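PDB 5TVL: foldase protein PrsA from Streptococcus pneumoniae, which probably assists the folding of secreted proteins after export, as a membrane-anchored lipoprotein with peptidyl-prolyl cis-trans isomerase activity. Local coordinates for residues Val99-Leu104 with Val233-Lys238; Glu107-Ala112 with Lys229-Ile234; Lys111-Tyr116 with Thr217-Asn222; Glu115-Val120 with Phe169-Thr174. All blocks are in the same frame, centred on the assembly; numbering follows the deposited sequence.

Contact 1: residues Val99-Leu104 with Val233-Lys238; sequences VAEAEL and VILTQK
Leu235 turns its CG anti to its own carbonyl carbon (chi1 -70°) and runs on extended (chi2 174°), which carries its two methyls across to the end of helix 79-102. CD2 comes against the methyl of Ala100, 3.4 Å from CB. The chain of Glu101 crosses Leu235 obliquely, its CG 3.6 Å from Leu235 CD2, so that one leucine branch fits between the small alanine and the methylene part of the glutamate. Ala100 suits this place because a single methyl lets the backbones close in, its CA lying 6.1 Å from the CA of Leu235. Glu101 serves twice: its aliphatic portion packs on the leucine, while OE2 forms a salt bridge with Lys231, one turn earlier. Past the helix end, Leu104 also sets CG anti to the carbonyl carbon (chi1 -75°) and crosses Ile234, bringing CD2 to 3.4 Å from Ile234 CG2, the branch that stands anti to the backbone N. Lys238 rests its CB 4.0 Å from Ala100 CB, and bends at chi2 and chi4. Its NZ ends 4.2 Å from Glu103 OE1, opposite charges beyond salt-bridge range and at most a weak attraction; the same lysine makes a cation-pi contact with Phe244. No hydrogen bond links the two segments, so apolar side chains hold them together, flanked by charges. Helix 79-102 precedes helix 106-115 and strand 120-127, and helix 227-239 follows strand 207-216, a pairing characteristic of the PrsA fold, in which chain on both sides of an inserted parvulin domain forms one helical body.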
loop_
_atom_site.group_PDB
_atom_site.type_symbol
_atom_site.label_atom_id
_atom_site.label_comp_id
_atom_site.label_asym_id
_atom_site.label_seq_id
_atom_site.Cartn_x
_atom_site.Cartn_y
_atom_site.Cartn_z
ATOM N N VAL A 99 0.280 -12.374 16.281
ATOM C CA VAL A 99 1.567 -11.801 16.695
ATOM C C VAL A 99 1.492 -10.267 16.694
ATOM O O VAL A 99 2.072 -9.618 17.569
ATOM C CB VAL A 99 2.747 -12.319 15.829
ATOM C CG1 VAL A 99 4.062 -11.660 16.239
ATOM C CG2 VAL A 99 2.869 -13.835 15.947
ATOM N N ALA A 100 0.768 -9.699 15.728
ATOM C CA ALA A 100 0.515 -8.254 15.691
ATOM C C ALA A 100 -0.271 -7.792 16.920
ATOM O O ALA A 100 0.066 -6.774 17.517
ATOM C CB ALA A 100 -0.224 -7.873 14.416
ATOM N N GLU A 101 -1.313 -8.544 17.280
ATOM C CA GLU A 101 -2.067 -8.324 18.525
ATOM C C GLU A 101 -1.185 -8.465 19.773
ATOM O O GLU A 101 -1.280 -7.654 20.695
ATOM C CB GLU A 101 -3.256 -9.292 18.632
ATOM C CG GLU A 101 -4.472 -8.886 17.815
ATOM C CD GLU A 101 -5.636 -9.854 17.964
ATOM O OE1 GLU A 101 -5.441 -11.072 17.757
ATOM O OE2 GLU A 101 -6.753 -9.392 18.279
ATOM N N ALA A 102 -0.341 -9.498 19.788
ATOM C CA ALA A 102 0.583 -9.756 20.902
ATOM C C ALA A 102 1.686 -8.701 21.051
ATOM O O ALA A 102 2.171 -8.477 22.158
ATOM C CB ALA A 102 1.208 -11.138 20.755
ATOM N N GLU A 103 2.082 -8.073 19.943
ATOM C CA GLU A 103 3.127 -7.034 19.941
ATOM C C GLU A 103 2.597 -5.592 20.066
ATOM O O GLU A 103 3.394 -4.648 20.062
ATOM C CB GLU A 103 4.009 -7.175 18.688
ATOM C CG GLU A 103 4.912 -8.404 18.719
ATOM C CD GLU A 103 5.719 -8.614 17.446
ATOM O OE1 GLU A 103 5.666 -7.757 16.534
ATOM O OE2 GLU A 103 6.417 -9.647 17.359
ATOM N N LEU A 104 1.277 -5.415 20.182
ATOM C CA LEU A 104 0.694 -4.087 20.422
ATOM C C LEU A 104 1.238 -3.499 21.724
ATOM O O LEU A 104 1.088 -4.102 22.790
ATOM C CB LEU A 104 -0.838 -4.139 20.512
ATOM C CG LEU A 104 -1.658 -4.317 19.235
ATOM C CD1 LEU A 104 -3.118 -4.546 19.594
ATOM C CD2 LEU A 104 -1.518 -3.124 18.303
ATOM N N VAL A 233 -6.781 -0.628 12.659
ATOM C CA VAL A 233 -5.873 0.094 11.743
ATOM C C VAL A 233 -4.399 -0.266 11.958
ATOM O O VAL A 233 -3.628 -0.298 10.996
ATOM C CB VAL A 233 -6.053 1.638 11.773
ATOM C CG1 VAL A 233 -7.476 2.019 11.378
ATOM C CG2 VAL A 233 -5.672 2.253 13.119
ATOM N N ILE A 234 -4.016 -0.533 13.207
ATOM C CA ILE A 234 -2.660 -1.010 13.523
ATOM C C ILE A 234 -2.456 -2.451 13.027
ATOM O O ILE A 234 -1.371 -2.788 12.536
ATOM C CB ILE A 234 -2.347 -0.901 15.040
ATOM C CG1 ILE A 234 -2.350 0.570 15.474
ATOM C CG2 ILE A 234 -0.992 -1.531 15.379
ATOM C CD1 ILE A 234 -2.454 0.781 16.968
ATOM N N LEU A 235 -3.489 -3.289 13.151
ATOM C CA LEU A 235 -3.407 -4.694 12.732
ATOM C C LEU A 235 -3.397 -4.855 11.212
ATOM O O LEU A 235 -2.574 -5.599 10.682
ATOM C CB LEU A 235 -4.540 -5.528 13.346
ATOM C CG LEU A 235 -4.474 -5.790 14.857
ATOM C CD1 LEU A 235 -5.744 -6.497 15.309
ATOM C CD2 LEU A 235 -3.246 -6.594 15.262
ATOM N N THR A 236 -4.300 -4.160 10.517
ATOM C CA THR A 236 -4.357 -4.208 9.047
ATOM C C THR A 236 -3.109 -3.614 8.373
ATOM O O THR A 236 -2.792 -3.985 7.239
ATOM C CB THR A 236 -5.617 -3.517 8.483
ATOM O OG1 THR A 236 -5.750 -2.213 9.056
ATOM C CG2 THR A 236 -6.865 -4.337 8.788
ATOM N N GLN A 237 -2.415 -2.702 9.060
ATOM C CA GLN A 237 -1.116 -2.191 8.600
ATOM C C GLN A 237 -0.086 -3.317 8.584
ATOM O O GLN A 237 0.558 -3.553 7.564
ATOM C CB GLN A 237 -0.631 -1.055 9.506
ATOM C CG GLN A 237 0.671 -0.382 9.080
ATOM C CD GLN A 237 1.299 0.419 10.209
ATOM O OE1 GLN A 237 2.461 0.209 10.562
ATOM N NE2 GLN A 237 0.525 1.329 10.797
ATOM N N LYS A 238 0.049 -4.006 9.717
ATOM C CA LYS A 238 0.970 -5.147 9.852
ATOM C C LYS A 238 0.592 -6.319 8.939
ATOM O O LYS A 238 1.469 -7.058 8.486
ATOM C CB LYS A 238 1.019 -5.634 11.305
ATOM C CG LYS A 238 1.619 -4.645 12.294
ATOM C CD LYS A 238 3.131 -4.554 12.157
ATOM C CE LYS A 238 3.748 -3.739 13.282
ATOM N NZ LYS A 238 3.816 -4.494 14.565
#

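Contact 2: residues Glu107-Ala112 with Lys229-Ile234; sequences EAYKKA and KLKTVI
The segments 107-112 and 229-234, parts of helices 106-115 and 227-239, cross steeply, with N-to-C directions 106° apart and segment axes 9.9 Å from each other at closest approach. Ala112 sits near the crossing, where its short side chain suits the gap: its CB touches Ile234 CD1 at 3.8 Å and lies 3.9 Å from Leu230 CD2. Leu230, with CG anti to its carbonyl carbon, directs CD2 onto the backbone of Ala112 as well, 3.5 Å from that residue's O. The tip of Ile234 reaches on toward the preceding turn, where CD1 lies 3.7 Å from Ala108 O. In this way helix 106-115, ahead of strand 120-127, rests on helix 227-239, which follows strand 207-216; the two meet at the base of the parvulin insertion of the PrsA fold. Tyr109 extends along Lys231, both side chains pointing the same way, and its OH comes 3.4 Å from Lys231 CD. Leu230 CB approaches the edge of the tyrosine ring, near its plane, 4.3 Å from CD1. A long, largely straight lysine fits here because its methylenes can lie beside the phenol while NZ continues to Glu101, with which it forms a salt bridge. Lys227 makes a cation-pi contact with the ring, and Gln74 of the third subunit packs on it.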
loop_
_atom_site.group_PDB
_atom_site.type_symbol
_atom_site.label_atom_id
_atom_site.label_comp_id
_atom_site.label_asym_id
_atom_site.label_seq_id
_atom_site.Cartn_x
_atom_site.Cartn_y
_atom_site.Cartn_z
ATOM N N GLU A 107 2.450 2.749 23.394
ATOM C CA GLU A 107 2.943 3.781 22.464
ATOM C C GLU A 107 2.360 3.684 21.046
ATOM O O GLU A 107 2.119 4.710 20.406
ATOM C CB GLU A 107 4.476 3.756 22.385
ATOM C CG GLU A 107 5.164 4.415 23.567
ATOM C CD GLU A 107 4.923 5.917 23.632
ATOM O OE1 GLU A 107 5.047 6.598 22.590
ATOM O OE2 GLU A 107 4.600 6.419 24.729
ATOM N N ALA A 108 2.155 2.462 20.558
ATOM C CA ALA A 108 1.483 2.247 19.273
ATOM C C ALA A 108 0.044 2.755 19.337
ATOM O O ALA A 108 -0.401 3.489 18.453
ATOM C CB ALA A 108 1.509 0.773 18.892
ATOM N N TYR A 109 -0.666 2.359 20.392
ATOM C CA TYR A 109 -2.030 2.841 20.654
ATOM C C TYR A 109 -2.089 4.356 20.850
ATOM O O TYR A 109 -3.029 5.000 20.385
ATOM C CB TYR A 109 -2.634 2.158 21.887
ATOM C CG TYR A 109 -3.420 0.891 21.612
ATOM C CD1 TYR A 109 -4.638 0.938 20.930
ATOM C CD2 TYR A 109 -2.973 -0.350 22.075
ATOM C CE1 TYR A 109 -5.375 -0.216 20.696
ATOM C CE2 TYR A 109 -3.702 -1.509 21.846
ATOM C CZ TYR A 109 -4.903 -1.438 21.159
ATOM O OH TYR A 109 -5.629 -2.586 20.934
ATOM N N LYS A 110 -1.093 4.904 21.545
ATOM C CA LYS A 110 -1.026 6.339 21.849
ATOM C C LYS A 110 -0.809 7.169 20.590
ATOM O O LYS A 110 -1.483 8.179 20.379
ATOM C CB LYS A 110 0.101 6.611 22.848
ATOM C CG LYS A 110 0.171 8.030 23.379
ATOM C CD LYS A 110 1.187 8.120 24.505
ATOM C CE LYS A 110 1.377 9.552 24.977
ATOM N NZ LYS A 110 2.557 9.681 25.874
ATOM N N LYS A 111 0.147 6.731 19.772
ATOM C CA LYS A 111 0.463 7.365 18.489
ATOM C C LYS A 111 -0.736 7.320 17.545
ATOM O O LYS A 111 -1.047 8.312 16.889
ATOM C CB LYS A 111 1.677 6.672 17.851
ATOM C CG LYS A 111 2.236 7.348 16.607
ATOM C CD LYS A 111 3.682 6.929 16.365
ATOM C CE LYS A 111 4.228 7.467 15.051
ATOM N NZ LYS A 111 3.770 6.676 13.874
ATOM N N ALA A 112 -1.407 6.170 17.494
ATOM C CA ALA A 112 -2.640 6.010 16.710
ATOM C C ALA A 112 -3.772 6.898 17.238
ATOM O O ALA A 112 -4.459 7.557 16.460
ATOM C CB ALA A 112 -3.076 4.550 16.694
ATOM N N LYS A 229 -11.373 0.679 16.892
ATOM C CA LYS A 229 -11.025 1.269 15.593
ATOM C C LYS A 229 -9.514 1.493 15.454
ATOM O O LYS A 229 -8.961 1.328 14.363
ATOM C CB LYS A 229 -11.781 2.577 15.354
ATOM C CG LYS A 229 -13.271 2.392 15.106
ATOM C CD LYS A 229 -13.929 3.707 14.708
ATOM C CE LYS A 229 -15.330 3.515 14.143
ATOM N NZ LYS A 229 -16.334 3.174 15.188
ATOM N N LEU A 230 -8.857 1.858 16.556
ATOM C CA LEU A 230 -7.395 2.003 16.578
ATOM C C LEU A 230 -6.679 0.654 16.516
ATOM O O LEU A 230 -5.605 0.548 15.928
ATOM C CB LEU A 230 -6.943 2.771 17.822
ATOM C CG LEU A 230 -7.455 4.208 17.942
ATOM C CD1 LEU A 230 -7.090 4.783 19.304
ATOM C CD2 LEU A 230 -6.919 5.084 16.819
ATOM N N LYS A 231 -7.270 -0.367 17.137
ATOM C CA LYS A 231 -6.746 -1.732 17.077
ATOM C C LYS A 231 -6.747 -2.275 15.642
ATOM O O LYS A 231 -5.755 -2.862 15.215
ATOM C CB LYS A 231 -7.547 -2.656 18.008
ATOM C CG LYS A 231 -7.022 -4.081 18.126
ATOM C CD LYS A 231 -7.638 -4.785 19.328
ATOM C CE LYS A 231 -7.387 -6.284 19.323
ATOM N NZ LYS A 231 -8.434 -7.017 18.559
ATOM N N THR A 232 -7.839 -2.060 14.904
ATOM C CA THR A 232 -7.967 -2.584 13.532
ATOM C C THR A 232 -6.995 -1.939 12.539
ATOM O O THR A 232 -6.455 -2.633 11.674
ATOM C CB THR A 232 -9.402 -2.443 12.973
ATOM O OG1 THR A 232 -9.828 -1.079 13.060
ATOM C CG2 THR A 232 -10.375 -3.336 13.734
ATOM N N VAL A 233 -6.781 -0.628 12.659
ATOM C CA VAL A 233 -5.873 0.094 11.743
ATOM C C VAL A 233 -4.399 -0.266 11.958
ATOM O O VAL A 233 -3.628 -0.298 10.996
ATOM C CB VAL A 233 -6.053 1.638 11.773
ATOM C CG1 VAL A 233 -7.476 2.019 11.378
ATOM C CG2 VAL A 233 -5.672 2.253 13.119
ATOM N N ILE A 234 -4.016 -0.533 13.207
ATOM C CA ILE A 234 -2.660 -1.010 13.523
ATOM C C ILE A 234 -2.456 -2.451 13.027
ATOM O O ILE A 234 -1.371 -2.788 12.536
ATOM C CB ILE A 234 -2.347 -0.901 15.040
ATOM C CG1 ILE A 234 -2.350 0.570 15.474
ATOM C CG2 ILE A 234 -0.992 -1.531 15.379
ATOM C CD1 ILE A 234 -2.454 0.781 16.968
#

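Contact 3: residues Lys111-Tyr116 with Thr217-Asn222; sequences KAFDEY and TEKSSN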
loop_
_atom_site.group_PDB
_atom_site.type_symbol
_atom_site.label_atom_id
_atom_site.label_comp_id
_atom_site.label_asym_id
_atom_site.label_seq_id
_atom_site.Cartn_x
_atom_site.Cartn_y
_atom_site.Cartn_z
ATOM N N LYS A 111 0.147 6.731 19.772
ATOM C CA LYS A 111 0.463 7.365 18.489
ATOM C C LYS A 111 -0.736 7.320 17.545
ATOM O O LYS A 111 -1.047 8.312 16.889
ATOM C CB LYS A 111 1.677 6.672 17.851
ATOM C CG LYS A 111 2.236 7.348 16.607
ATOM C CD LYS A 111 3.682 6.929 16.365
ATOM C CE LYS A 111 4.228 7.467 15.051
ATOM N NZ LYS A 111 3.770 6.676 13.874
ATOM N N ALA A 112 -1.407 6.170 17.494
ATOM C CA ALA A 112 -2.640 6.010 16.710
ATOM C C ALA A 112 -3.772 6.898 17.238
ATOM O O ALA A 112 -4.459 7.557 16.460
ATOM C CB ALA A 112 -3.076 4.550 16.694
ATOM N N PHE A 113 -3.952 6.912 18.557
ATOM C CA PHE A 113 -4.953 7.768 19.207
ATOM C C PHE A 113 -4.721 9.253 18.908
ATOM O O PHE A 113 -5.679 9.996 18.690
ATOM C CB PHE A 113 -4.964 7.506 20.723
ATOM C CG PHE A 113 -5.953 8.346 21.506
ATOM C CD1 PHE A 113 -7.256 8.559 21.047
ATOM C CD2 PHE A 113 -5.587 8.890 22.738
ATOM C CE1 PHE A 113 -8.154 9.321 21.784
ATOM C CE2 PHE A 113 -6.484 9.648 23.479
ATOM C CZ PHE A 113 -7.769 9.865 23.000
ATOM N N ASP A 114 -3.454 9.667 18.884
ATOM C CA ASP A 114 -3.075 11.050 18.562
ATOM C C ASP A 114 -3.432 11.421 17.117
ATOM O O ASP A 114 -4.051 12.459 16.873
ATOM C CB ASP A 114 -1.570 11.255 18.803
ATOM C CG ASP A 114 -1.141 12.711 18.675
ATOM O OD1 ASP A 114 -1.676 13.558 19.420
ATOM O OD2 ASP A 114 -0.256 13.003 17.841
ATOM N N GLU A 115 -3.048 10.560 16.176
ATOM C CA GLU A 115 -3.231 10.812 14.739
ATOM C C GLU A 115 -4.668 10.593 14.240
ATOM O O GLU A 115 -5.050 11.135 13.198
ATOM C CB GLU A 115 -2.260 9.943 13.924
ATOM C CG GLU A 115 -0.788 10.271 14.164
ATOM C CD GLU A 115 0.166 9.293 13.496
ATOM O OE1 GLU A 115 -0.150 8.790 12.394
ATOM O OE2 GLU A 115 1.245 9.038 14.074
ATOM N N TYR A 116 -5.449 9.803 14.979
ATOM C CA TYR A 116 -6.830 9.483 14.599
ATOM C C TYR A 116 -7.771 10.672 14.791
ATOM O O TYR A 116 -7.684 11.383 15.789
ATOM C CB TYR A 116 -7.333 8.285 15.411
ATOM C CG TYR A 116 -8.783 7.905 15.182
ATOM C CD1 TYR A 116 -9.156 7.094 14.110
ATOM C CD2 TYR A 116 -9.782 8.343 16.054
ATOM C CE1 TYR A 116 -10.484 6.738 13.909
ATOM C CE2 TYR A 116 -11.108 7.994 15.860
ATOM C CZ TYR A 116 -11.456 7.194 14.789
ATOM O OH TYR A 116 -12.773 6.853 14.606
ATOM N N THR A 217 -17.684 14.895 15.067
ATOM C CA THR A 217 -17.590 14.355 16.423
ATOM C C THR A 217 -16.466 15.071 17.172
ATOM O O THR A 217 -15.399 15.325 16.605
ATOM C CB THR A 217 -17.320 12.830 16.412
ATOM O OG1 THR A 217 -18.389 12.155 15.739
ATOM C CG2 THR A 217 -17.193 12.269 17.835
ATOM N N GLU A 218 -16.720 15.401 18.438
ATOM C CA GLU A 218 -15.706 15.985 19.314
ATOM C C GLU A 218 -14.798 14.858 19.797
ATOM O O GLU A 218 -15.281 13.868 20.350
ATOM C CB GLU A 218 -16.367 16.695 20.500
ATOM C CG GLU A 218 -15.423 17.558 21.329
ATOM C CD GLU A 218 -16.122 18.265 22.483
ATOM O OE1 GLU A 218 -17.176 18.897 22.255
ATOM O OE2 GLU A 218 -15.610 18.196 23.622
ATOM N N LYS A 219 -13.492 15.009 19.579
ATOM C CA LYS A 219 -12.520 13.969 19.921
ATOM C C LYS A 219 -12.390 13.792 21.438
ATOM O O LYS A 219 -11.950 14.700 22.139
ATOM C CB LYS A 219 -11.152 14.289 19.316
ATOM C CG LYS A 219 -10.143 13.160 19.459
ATOM C CD LYS A 219 -8.891 13.415 18.642
ATOM C CE LYS A 219 -7.903 12.276 18.812
ATOM N NZ LYS A 219 -6.664 12.494 18.019
ATOM N N SER A 220 -12.769 12.610 21.924
ATOM C CA SER A 220 -12.733 12.287 23.355
ATOM C C SER A 220 -11.323 12.282 23.946
ATOM O O SER A 220 -10.327 12.183 23.225
ATOM C CB SER A 220 -13.389 10.919 23.608
ATOM O OG SER A 220 -13.126 10.439 24.917
ATOM N N SER A 221 -11.271 12.386 25.273
ATOM C CA SER A 221 -10.029 12.290 26.042
ATOM C C SER A 221 -9.667 10.837 26.381
ATOM O O SER A 221 -8.488 10.520 26.567
ATOM C CB SER A 221 -10.155 13.102 27.335
ATOM O OG SER A 221 -8.939 13.106 28.064
ATOM N N ASN A 222 -10.678 9.969 26.474
ATOM C CA ASN A 222 -10.477 8.563 26.824
ATOM C C ASN A 222 -10.219 7.725 25.564
ATOM O O ASN A 222 -11.058 7.676 24.655
ATOM C CB ASN A 222 -11.696 8.026 27.587
ATOM C CG ASN A 222 -11.443 6.676 28.245
ATOM O OD1 ASN A 222 -10.317 6.178 28.277
ATOM N ND2 ASN A 222 -12.501 6.078 28.780
#
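The tight part of this contact is the ammonium group of Lys219, which reaches the carboxyl end of helix 106-115 on a fully extended chain (chi1 -172°, later torsions near 180°). NZ donates to two carbonyls, Phe113 O at 2.8 Å and Tyr116 O at 2.7 Å, both bonds lying in the plane of the acceptor carbonyl. A long chain ending in a group with several N-H donors suits this place, the CA atoms of Tyr116 and Lys219 being 9.0 Å apart. The positive charge probably also favours the negative end of the helix dipole. Beside it, the Phe113 ring turns an edge to the backbone: CZ is 3.5 Å from Ser220 O and 3.7 Å from Ser221 O. This buried ring also packs on Leu230 and Tyr226, so a large apolar side chain fits there. Elsewhere the two segments meet loosely: Ser221 and Asn222 start away from the helix, toward Met77 and Val71, respectively, of the third subunit. An ST turn shapes the loop, Ser220 OG accepting from Asn222 N at 2.9 Å, and OG is also hydrogen-bonded to Asp225 OD2. Thus a lysine after strand 207-216 of the parvulin sheet bridges Phe113 O in the last turn of helix 106-115 and Tyr116 O just beyond it.

Contact 4: residues Glu115-Val120 with Phe169-Thr174; sequences EYTPDV and FDSAST
One face of the Phe169 ring carries Val120 CG2, a CH-pi contact with the methyl 4.2 Å from the ring centroid, while the Tyr116 ring stands obliquely to the Asp170 carboxylate, their planes 56° apart. The contact closes one end of the antiparallel sheet of the parvulin domain, where strand 166-169 lies at an edge beside strand 120-127. Val120 and Phe169 form a hydrogen-bonded antiparallel pair, joined by Val120 N to Phe169 O at 3.1 Å and Phe169 N to Val120 O at 3.1 Å. Both side chains fall on the same side of the sheet, where a beta-branched and an aromatic residue bury each other beneath helix 178-186. Phe185 touches Val120, and Ala184 touches Phe169. Beyond the strand ends two more bonds join the loops, one backbone to backbone and one to a side chain. In the first, Ser171 N donates to Thr117 O at 3.2 Å. Asp170 turns its carboxylate toward both Tyr116 and Asp119, and its OD1 takes a weak hydrogen bond from Tyr116 OH. The carboxylates of Asp119 and Asp170 are like charges close together. Serine suits position 171 because its small hydroxyl can stand in for a backbone acceptor. With OG between the backbone N and carbonyl carbon (chi1 56°), Ser171 accepts from Thr117 N at 3.1 Å, nearly straight at 173°.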
loop_
_atom_site.group_PDB
_atom_site.type_symbol
_atom_site.label_atom_id
_atom_site.label_comp_id
_atom_site.label_asym_id
_atom_site.label_seq_id
_atom_site.Cartn_x
_atom_site.Cartn_y
_atom_site.Cartn_z
ATOM N N GLU A 115 -3.048 10.560 16.176
ATOM C CA GLU A 115 -3.231 10.812 14.739
ATOM C C GLU A 115 -4.668 10.593 14.240
ATOM O O GLU A 115 -5.050 11.135 13.198
ATOM C CB GLU A 115 -2.260 9.943 13.924
ATOM C CG GLU A 115 -0.788 10.271 14.164
ATOM C CD GLU A 115 0.166 9.293 13.496
ATOM O OE1 GLU A 115 -0.150 8.790 12.394
ATOM O OE2 GLU A 115 1.245 9.038 14.074
ATOM N N TYR A 116 -5.449 9.803 14.979
ATOM C CA TYR A 116 -6.830 9.483 14.599
ATOM C C TYR A 116 -7.771 10.672 14.791
ATOM O O TYR A 116 -7.684 11.383 15.789
ATOM C CB TYR A 116 -7.333 8.285 15.411
ATOM C CG TYR A 116 -8.783 7.905 15.182
ATOM C CD1 TYR A 116 -9.156 7.094 14.110
ATOM C CD2 TYR A 116 -9.782 8.343 16.054
ATOM C CE1 TYR A 116 -10.484 6.738 13.909
ATOM C CE2 TYR A 116 -11.108 7.994 15.860
ATOM C CZ TYR A 116 -11.456 7.194 14.789
ATOM O OH TYR A 116 -12.773 6.853 14.606
ATOM N N THR A 117 -8.674 10.853 13.827
ATOM C CA THR A 117 -9.725 11.871 13.864
ATOM C C THR A 117 -11.066 11.130 13.793
ATOM O O THR A 117 -11.248 10.285 12.915
ATOM C CB THR A 117 -9.607 12.841 12.671
ATOM O OG1 THR A 117 -8.245 13.258 12.521
ATOM C CG2 THR A 117 -10.483 14.069 12.862
ATOM N N PRO A 118 -12.010 11.440 14.710
ATOM C CA PRO A 118 -13.244 10.652 14.806
ATOM C C PRO A 118 -14.228 10.886 13.657
ATOM O O PRO A 118 -13.977 11.721 12.783
ATOM C CB PRO A 118 -13.842 11.120 16.134
ATOM C CG PRO A 118 -13.410 12.540 16.233
ATOM C CD PRO A 118 -12.023 12.575 15.654
ATOM N N ASP A 119 -15.333 10.139 13.672
ATOM C CA ASP A 119 -16.335 10.197 12.601
ATOM C C ASP A 119 -16.839 11.618 12.363
ATOM O O ASP A 119 -17.211 12.317 13.303
ATOM C CB ASP A 119 -17.531 9.264 12.889
ATOM C CG ASP A 119 -17.303 7.833 12.403
ATOM O OD1 ASP A 119 -16.873 7.646 11.244
ATOM O OD2 ASP A 119 -17.575 6.888 13.173
ATOM N N VAL A 120 -16.809 12.041 11.103
ATOM C CA VAL A 120 -17.440 13.282 10.668
ATOM C C VAL A 120 -18.390 12.944 9.520
ATOM O O VAL A 120 -18.067 12.123 8.659
ATOM C CB VAL A 120 -16.404 14.362 10.247
ATOM C CG1 VAL A 120 -15.328 14.507 11.316
ATOM C CG2 VAL A 120 -15.766 14.065 8.893
ATOM N N PHE A 169 -17.279 9.270 7.754
ATOM C CA PHE A 169 -15.947 8.639 7.709
ATOM C C PHE A 169 -14.985 9.068 8.826
ATOM O O PHE A 169 -15.078 10.175 9.352
ATOM C CB PHE A 169 -15.279 8.862 6.339
ATOM C CG PHE A 169 -15.191 10.306 5.911
ATOM C CD1 PHE A 169 -16.216 10.891 5.171
ATOM C CD2 PHE A 169 -14.067 11.074 6.212
ATOM C CE1 PHE A 169 -16.130 12.217 4.761
ATOM C CE2 PHE A 169 -13.979 12.400 5.807
ATOM C CZ PHE A 169 -15.011 12.972 5.078
ATOM N N ASP A 170 -14.070 8.160 9.171
ATOM C CA ASP A 170 -12.946 8.443 10.064
ATOM C C ASP A 170 -11.800 9.024 9.247
ATOM O O ASP A 170 -11.902 9.172 8.031
ATOM C CB ASP A 170 -12.430 7.155 10.725
ATOM C CG ASP A 170 -13.455 6.478 11.595
ATOM O OD1 ASP A 170 -14.169 7.178 12.338
ATOM O OD2 ASP A 170 -13.518 5.231 11.565
ATOM N N SER A 171 -10.703 9.338 9.929
ATOM C CA SER A 171 -9.407 9.548 9.285
ATOM C C SER A 171 -8.896 8.271 8.619
ATOM O O SER A 171 -8.221 8.339 7.595
ATOM C CB SER A 171 -8.375 10.001 10.315
ATOM O OG SER A 171 -8.280 9.060 11.375
ATOM N N ALA A 172 -9.211 7.120 9.216
ATOM C CA ALA A 172 -8.779 5.806 8.719
ATOM C C ALA A 172 -9.609 5.210 7.571
ATOM O O ALA A 172 -9.307 4.104 7.115
ATOM C CB ALA A 172 -8.735 4.818 9.877
ATOM N N SER A 173 -10.643 5.915 7.105
ATOM C CA SER A 173 -11.457 5.441 5.978
ATOM C C SER A 173 -10.672 5.424 4.658
ATOM O O SER A 173 -10.147 6.451 4.223
ATOM C CB SER A 173 -12.713 6.303 5.817
ATOM O OG SER A 173 -13.503 5.867 4.722
ATOM N N THR A 174 -10.602 4.246 4.039
ATOM C CA THR A 174 -10.049 4.081 2.691
ATOM C C THR A 174 -11.108 4.288 1.594
ATOM O O THR A 174 -10.776 4.281 0.407
ATOM C CB THR A 174 -9.419 2.683 2.521
ATOM O OG1 THR A 174 -10.386 1.677 2.844
ATOM C CG2 THR A 174 -8.210 2.529 3.435
#

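The four contacts follow one another from the helical body to the parvulin domain. Contacts 1 and 2, with centres about 9 Å apart, use overlapping turns of helix 227-239, Ile234 serving both, and are tied by the salt bridge of Glu101 OE2 to Lys231 NZ (2.9 Å). Contact 2 passes to contact 3 along helix 106-115, centres about 10 Å apart, with Leu230 CD1 against Phe113 CA. Tyr116 then belongs to both contacts 3 and 4, its backbone O held by Lys219 and its hydroxyl near Asp170. Thr217 OG1 and Asp119 O, 2.7 Å apart, join those two contacts again. Contact 4 also touches helix 227-239, through Ala172 CB on Val233 CG1 (3.4 Å).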